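Local coordinates for uncharacterized protein (Bacteroides uniformis ATCC 8492, PDB 4Q68), which is probably an N-acetylmuramoyl-L-alanine amidase of the NlpC/P60 type, cleaving peptidoglycan fragments between the sugar and its peptide, at residues 8-19 against 204-215. Sequence-based numbering, arbitrary orientation.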
# COMPACT_ATOMS: atom_id res chain seq x y z
N LEU A 8 2.72 -14.03 2.83
CA LEU A 8 2.94 -13.94 4.27
C LEU A 8 4.37 -14.31 4.66
O LEU A 8 5.01 -13.60 5.42
CB LEU A 8 1.93 -14.81 5.01
CG LEU A 8 2.12 -14.90 6.53
CD1 LEU A 8 2.04 -13.52 7.19
CD2 LEU A 8 1.11 -15.85 7.14
N SER A 9 4.88 -15.43 4.15
CA SER A 9 6.21 -15.84 4.54
C SER A 9 7.25 -14.84 4.03
O SER A 9 8.21 -14.55 4.74
CB SER A 9 6.48 -17.27 4.11
OG SER A 9 6.47 -17.41 2.72
N ASN A 10 7.05 -14.27 2.84
CA ASN A 10 7.98 -13.25 2.37
C ASN A 10 7.89 -11.97 3.21
O ASN A 10 8.91 -11.33 3.45
CB ASN A 10 7.79 -12.97 0.89
CG ASN A 10 8.29 -14.10 0.02
OD1 ASN A 10 9.16 -14.88 0.45
ND2 ASN A 10 7.75 -14.21 -1.19
N GLY A 11 6.70 -11.62 3.70
CA GLY A 11 6.59 -10.52 4.63
C GLY A 11 7.30 -10.79 5.95
O GLY A 11 7.99 -9.92 6.48
N ILE A 12 7.15 -12.00 6.48
CA ILE A 12 7.80 -12.41 7.73
C ILE A 12 9.32 -12.30 7.63
O ILE A 12 9.99 -12.00 8.61
CB ILE A 12 7.37 -13.84 8.13
CG1 ILE A 12 5.92 -13.84 8.65
CG2 ILE A 12 8.33 -14.47 9.16
CD1 ILE A 12 5.68 -12.93 9.84
N LYS A 13 9.87 -12.53 6.43
CA LYS A 13 11.32 -12.36 6.19
C LYS A 13 11.83 -10.97 6.47
O LYS A 13 13.03 -10.78 6.70
CB LYS A 13 11.70 -12.68 4.75
CG LYS A 13 11.59 -14.14 4.39
CD LYS A 13 12.09 -14.43 2.99
CE LYS A 13 11.57 -15.74 2.46
NZ LYS A 13 11.71 -15.85 0.99
N TYR A 14 10.94 -9.97 6.44
CA TYR A 14 11.31 -8.58 6.73
C TYR A 14 11.21 -8.20 8.20
O TYR A 14 11.52 -7.06 8.55
CB TYR A 14 10.46 -7.61 5.89
CG TYR A 14 10.94 -7.47 4.48
CD1 TYR A 14 10.60 -8.41 3.52
CD2 TYR A 14 11.77 -6.42 4.09
CE1 TYR A 14 11.06 -8.31 2.21
CE2 TYR A 14 12.22 -6.31 2.79
CZ TYR A 14 11.88 -7.25 1.85
OH TYR A 14 12.37 -7.13 0.57
N LEU A 15 10.80 -9.10 9.09
CA LEU A 15 10.74 -8.72 10.49
C LEU A 15 12.10 -8.16 10.92
O LEU A 15 13.15 -8.70 10.54
CB LEU A 15 10.34 -9.89 11.39
CG LEU A 15 8.89 -10.35 11.24
CD1 LEU A 15 8.65 -11.57 12.09
CD2 LEU A 15 7.90 -9.26 11.64
N ASP A 16 12.04 -7.10 11.70
CA ASP A 16 13.19 -6.42 12.29
C ASP A 16 13.95 -5.51 11.34
O ASP A 16 14.86 -4.81 11.77
CB ASP A 16 14.12 -7.42 13.02
CG ASP A 16 13.39 -8.16 14.11
OD1 ASP A 16 12.65 -7.49 14.88
OD2 ASP A 16 13.54 -9.40 14.23
N VAL A 17 13.56 -5.47 10.06
CA VAL A 17 14.16 -4.51 9.15
C VAL A 17 13.79 -3.10 9.62
O VAL A 17 12.63 -2.83 9.92
CB VAL A 17 13.70 -4.74 7.71
CG1 VAL A 17 14.13 -3.60 6.79
CG2 VAL A 17 14.26 -6.06 7.19
N PRO A 18 14.77 -2.18 9.68
CA PRO A 18 14.45 -0.83 10.17
C PRO A 18 13.47 -0.05 9.30
O PRO A 18 13.47 -0.15 8.08
CB PRO A 18 15.82 -0.14 10.20
CG PRO A 18 16.83 -1.26 10.37
CD PRO A 18 16.24 -2.38 9.56
N TYR A 19 12.67 0.75 9.98
CA TYR A 19 11.81 1.74 9.35
C TYR A 19 12.62 3.00 9.06
O TYR A 19 13.24 3.58 9.96
CB TYR A 19 10.66 2.10 10.29
CG TYR A 19 9.64 3.00 9.65
CD1 TYR A 19 9.88 4.36 9.48
CD2 TYR A 19 8.43 2.50 9.21
CE1 TYR A 19 8.94 5.18 8.87
CE2 TYR A 19 7.47 3.32 8.60
CZ TYR A 19 7.75 4.66 8.44
OH TYR A 19 6.83 5.50 7.84
N VAL A 204 1.38 -7.62 9.69
CA VAL A 204 2.82 -7.50 9.51
C VAL A 204 3.02 -6.18 8.77
O VAL A 204 2.48 -5.98 7.69
CB VAL A 204 3.38 -8.68 8.70
CG1 VAL A 204 4.86 -8.47 8.41
CG2 VAL A 204 3.16 -9.97 9.47
N HIS A 205 3.76 -5.25 9.36
CA HIS A 205 3.86 -3.92 8.80
C HIS A 205 5.09 -3.19 9.29
O HIS A 205 5.67 -3.52 10.32
CB HIS A 205 2.59 -3.12 9.12
CG HIS A 205 2.43 -2.75 10.56
ND1 HIS A 205 2.31 -1.45 10.97
CD2 HIS A 205 2.37 -3.51 11.69
CE1 HIS A 205 2.18 -1.41 12.28
NE2 HIS A 205 2.23 -2.65 12.74
N ALA A 206 5.49 -2.19 8.52
CA ALA A 206 6.57 -1.29 8.90
C ALA A 206 6.01 -0.22 9.81
O ALA A 206 5.21 0.62 9.37
CB ALA A 206 7.24 -0.69 7.68
N SER A 207 6.43 -0.28 11.07
CA SER A 207 5.92 0.59 12.13
C SER A 207 6.88 1.73 12.39
O SER A 207 8.01 1.51 12.81
CB SER A 207 5.75 -0.23 13.42
OG SER A 207 5.53 0.64 14.52
N SER A 208 6.44 2.97 12.17
CA SER A 208 7.27 4.13 12.47
C SER A 208 7.53 4.26 13.97
O SER A 208 8.60 4.71 14.37
CB SER A 208 6.66 5.41 11.91
OG SER A 208 5.42 5.70 12.52
N THR A 209 6.57 3.87 14.80
CA THR A 209 6.72 3.97 16.25
C THR A 209 7.74 2.95 16.78
O THR A 209 8.60 3.28 17.59
CB THR A 209 5.38 3.76 16.96
OG1 THR A 209 4.39 4.62 16.37
CG2 THR A 209 5.50 4.08 18.44
N ASP A 210 7.64 1.70 16.30
CA ASP A 210 8.60 0.68 16.72
C ASP A 210 9.90 0.77 15.95
O ASP A 210 10.88 0.12 16.30
CB ASP A 210 8.00 -0.72 16.59
CG ASP A 210 6.94 -1.01 17.63
OD1 ASP A 210 7.08 -0.54 18.79
OD2 ASP A 210 5.96 -1.70 17.29
N LYS A 211 9.91 1.60 14.90
CA LYS A 211 11.10 1.87 14.11
C LYS A 211 11.58 0.65 13.31
O LYS A 211 12.75 0.59 12.93
CB LYS A 211 12.23 2.42 15.00
CG LYS A 211 11.85 3.67 15.78
CD LYS A 211 12.98 4.10 16.68
CE LYS A 211 12.75 5.49 17.25
NZ LYS A 211 11.56 5.55 18.13
N LYS A 212 10.68 -0.28 13.03
CA LYS A 212 11.05 -1.50 12.31
C LYS A 212 9.79 -2.24 11.86
O LYS A 212 8.68 -1.89 12.25
CB LYS A 212 11.91 -2.42 13.19
CG LYS A 212 11.17 -3.02 14.37
CD LYS A 212 12.12 -3.59 15.41
CE LYS A 212 11.35 -4.22 16.55
NZ LYS A 212 12.22 -4.58 17.69
N VAL A 213 10.00 -3.27 11.04
CA VAL A 213 8.91 -4.15 10.63
C VAL A 213 8.58 -5.11 11.77
O VAL A 213 9.47 -5.75 12.34
CB VAL A 213 9.31 -4.94 9.36
CG1 VAL A 213 8.22 -5.91 8.95
CG2 VAL A 213 9.65 -4.00 8.21
N VAL A 214 7.30 -5.18 12.10
CA VAL A 214 6.81 -5.95 13.24
C VAL A 214 5.57 -6.76 12.87
O VAL A 214 4.89 -6.49 11.88
CB VAL A 214 6.42 -5.04 14.43
CG1 VAL A 214 7.61 -4.20 14.87
CG2 VAL A 214 5.23 -4.14 14.09
N VAL A 215 5.29 -7.75 13.70
CA VAL A 215 3.95 -8.32 13.85
C VAL A 215 3.24 -7.46 14.89
O VAL A 215 3.75 -7.26 15.99
CB VAL A 215 4.01 -9.78 14.35
CG1 VAL A 215 2.61 -10.29 14.62
CG2 VAL A 215 4.74 -10.67 13.38
O HOH W 1 9.98 -7.13 14.68
O HOH W 2 12.53 -7.84 17.56
O HOH W 3 14.85 -5.67 16.32
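Y19 holds CG anti to its backbone N (chi1 -173°), which lays the ring against the turn between strands 204-207 and 212-215. In one of its two conformers K212 starts from chi1 68°, with CG between N and the carbonyl carbon, and then runs extended beside D16. The CB of S208 sits over one face of the Y19 ring as a CH-pi contact, 3.9 Å from the centroid. The backbone N of S208 lies over the ring too, and A206 O is at the edge, 3.6 Å from Y19 CE2. The methyl of A206 touches CD2. An alanine in place of Y19 would probably leave A206 and S208 without their aromatic partner and open a gap beside the turn.

Three backbone bonds join the segments. D16 N donates to V213 O, V213 N to V17 O, and Y19 N to K211 O at 3.0 Å. V213 CB comes within 3.2 Å of Y14 O, and its CG2 packs against V17 CB. L15 CD2 packs on the backbone at V214 and V215, 3.6 Å from V214 C. V204 CG1 lies 4.0 Å from G11 O.

In the same K212 conformer, D16 OD1 and K212 NZ stay 4.1 Å apart, beyond a salt bridge. Two waters bridge them, one bound weakly to OD1. Another water joins OD1 to V213 O.

The turn carries a G1 beta bulge at K211 and K212, facing S207, and an ST motif in which S207 OG accepts from D210 N. P18 and K212 form a single beta bridge. It joins the loop after helix 2-12 to strand 212-215, at the edge of the antiparallel sheet of this probable NlpC/P60-type fold. Y14 reaches helix 41-53, while V204 and V215 touch F195 of strand 188-197.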